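Local coordinates for computationally designed four-helix bundle protein (Synthetic construct, PDB 3U3B) that is of unknown function, having been computationally redesigned throughout its hydrophobic core to fold as a hyperthermostable four-helix bundle, at residues 23-28 with 36-41. Sequence-based numbering, arbitrary orientation.
Sequences NDDIKE and MEYWNK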
# COMPACT_ATOMS: atom_id res chain seq x y z
N ASN A 23 2.56 -2.91 -6.13
CA ASN A 23 2.52 -2.46 -7.51
C ASN A 23 2.54 -3.62 -8.50
O ASN A 23 1.86 -3.58 -9.54
CB ASN A 23 3.65 -1.50 -7.79
CG ASN A 23 3.28 -0.10 -7.42
OD1 ASN A 23 2.15 0.31 -7.62
ND2 ASN A 23 4.22 0.65 -6.87
N ASP A 24 3.33 -4.64 -8.18
CA ASP A 24 3.41 -5.85 -9.01
C ASP A 24 2.07 -6.58 -9.01
O ASP A 24 1.62 -7.04 -10.05
CB ASP A 24 4.55 -6.75 -8.52
CG ASP A 24 5.96 -6.21 -8.89
OD1 ASP A 24 6.13 -5.50 -9.91
OD2 ASP A 24 6.91 -6.49 -8.14
N ASP A 25 1.39 -6.64 -7.86
CA ASP A 25 0.05 -7.26 -7.81
C ASP A 25 -1.03 -6.41 -8.48
O ASP A 25 -1.95 -6.96 -9.10
CB ASP A 25 -0.35 -7.60 -6.37
CG ASP A 25 0.37 -8.84 -5.84
OD1 ASP A 25 0.99 -9.58 -6.64
OD2 ASP A 25 0.29 -9.07 -4.61
N ILE A 26 -0.91 -5.09 -8.40
CA ILE A 26 -1.85 -4.21 -9.07
C ILE A 26 -1.77 -4.37 -10.59
O ILE A 26 -2.78 -4.31 -11.29
CB ILE A 26 -1.61 -2.76 -8.71
CG1 ILE A 26 -2.17 -2.46 -7.32
CG2 ILE A 26 -2.25 -1.86 -9.72
CD1 ILE A 26 -1.94 -1.02 -6.91
N LYS A 27 -0.57 -4.60 -11.11
CA LYS A 27 -0.42 -4.81 -12.54
C LYS A 27 -1.21 -6.03 -12.96
O LYS A 27 -1.87 -6.03 -14.02
CB LYS A 27 1.05 -4.99 -12.90
CG LYS A 27 1.82 -3.71 -12.79
CD LYS A 27 3.27 -3.87 -13.26
CE LYS A 27 4.05 -2.54 -13.14
NZ LYS A 27 4.43 -2.15 -11.73
N GLU A 28 -1.15 -7.07 -12.14
CA GLU A 28 -1.86 -8.33 -12.47
C GLU A 28 -3.37 -8.16 -12.34
O GLU A 28 -4.12 -8.69 -13.16
CB GLU A 28 -1.42 -9.50 -11.57
CG GLU A 28 0.01 -10.04 -11.78
CD GLU A 28 0.48 -9.97 -13.24
OE1 GLU A 28 -0.26 -10.43 -14.14
OE2 GLU A 28 1.60 -9.45 -13.49
N MET A 36 -10.35 -11.58 -6.88
CA MET A 36 -10.23 -11.30 -5.44
C MET A 36 -8.97 -11.83 -4.79
O MET A 36 -8.58 -11.39 -3.70
CB MET A 36 -11.46 -11.87 -4.70
CG MET A 36 -12.75 -11.19 -5.06
SD MET A 36 -12.62 -9.39 -5.00
CE MET A 36 -14.30 -8.91 -5.40
N GLU A 37 -8.29 -12.77 -5.45
CA GLU A 37 -7.04 -13.29 -4.90
C GLU A 37 -5.98 -12.17 -4.80
O GLU A 37 -5.26 -12.03 -3.78
CB GLU A 37 -6.56 -14.45 -5.76
CG GLU A 37 -5.40 -15.22 -5.20
CD GLU A 37 -5.08 -16.46 -6.02
OE1 GLU A 37 -5.95 -16.90 -6.82
OE2 GLU A 37 -3.97 -17.01 -5.86
N TYR A 38 -5.90 -11.33 -5.83
CA TYR A 38 -4.93 -10.24 -5.80
C TYR A 38 -5.35 -9.15 -4.86
O TYR A 38 -4.53 -8.61 -4.13
CB TYR A 38 -4.71 -9.69 -7.22
CG TYR A 38 -3.78 -10.55 -8.04
CD1 TYR A 38 -2.45 -10.66 -7.71
CD2 TYR A 38 -4.25 -11.24 -9.15
CE1 TYR A 38 -1.58 -11.44 -8.46
CE2 TYR A 38 -3.39 -12.02 -9.92
CZ TYR A 38 -2.06 -12.12 -9.56
OH TYR A 38 -1.19 -12.90 -10.30
N TRP A 39 -6.64 -8.85 -4.80
CA TRP A 39 -7.11 -7.85 -3.86
C TRP A 39 -6.85 -8.26 -2.41
O TRP A 39 -6.44 -7.43 -1.58
CB TRP A 39 -8.55 -7.54 -4.08
CG TRP A 39 -8.80 -6.75 -5.33
CD1 TRP A 39 -9.59 -7.12 -6.39
CD2 TRP A 39 -8.25 -5.47 -5.67
NE1 TRP A 39 -9.56 -6.14 -7.36
CE2 TRP A 39 -8.75 -5.12 -6.95
CE3 TRP A 39 -7.38 -4.58 -5.02
CZ2 TRP A 39 -8.42 -3.93 -7.58
CZ3 TRP A 39 -7.05 -3.38 -5.66
CH2 TRP A 39 -7.57 -3.08 -6.93
N ASN A 40 -7.06 -9.52 -2.10
CA ASN A 40 -6.72 -10.02 -0.77
C ASN A 40 -5.25 -9.90 -0.43
O ASN A 40 -4.90 -9.45 0.68
CB ASN A 40 -7.21 -11.46 -0.59
CG ASN A 40 -8.65 -11.52 -0.13
OD1 ASN A 40 -8.95 -11.15 1.00
ND2 ASN A 40 -9.55 -12.02 -1.01
N LYS A 41 -4.37 -10.29 -1.35
CA LYS A 41 -2.92 -10.18 -1.11
C LYS A 41 -2.52 -8.72 -0.91
O LYS A 41 -1.69 -8.39 -0.04
CB LYS A 41 -2.12 -10.74 -2.30
CG LYS A 41 -2.02 -12.27 -2.27
CD LYS A 41 -1.61 -12.89 -3.62
CE LYS A 41 -1.89 -14.41 -3.67
NZ LYS A 41 -1.38 -15.14 -2.47
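Tyr38 starts with CG anti to its own carbonyl carbon (chi1 -79°), which carries the phenol across to helix 3-30, where the backbone sets Glu28 CB over one face of the ring. This is an antiparallel helix pair of the four-helix bundle: segments 23-28 and 36-41, on helices 3-30 and 36-56, run at 163° with their axes 9.5 Å apart at closest, just before and after the turn that joins them. The central contact is CH-pi, with Glu28 CB 3.6 Å from the centroid of the Tyr38 ring and displaced toward CZ. Beyond CB the glutamate chain bends at chi2, and its carboxylate leads away to a salt bridge with Lys31. Asp25 comes in at the ring's edge, OD1 lying 3.7 Å from Tyr38 CE1, its carboxylate turned 59° from the ring plane. With Tyr38 cut back to an alanine, Glu28 CB would probably lose the aromatic face it packs on, and a gap would be likely to open beside Asp25. Inward from this surface patch, Ile26 and Trp39 pack against helix 84-102, Trp39 also against helix 59-76. The ammonium of Lys41 stays apart from Asp25, NZ lying 6.6 Å from OD2, whereas the same OD2 sits 3.7 Å from Lys41 CB.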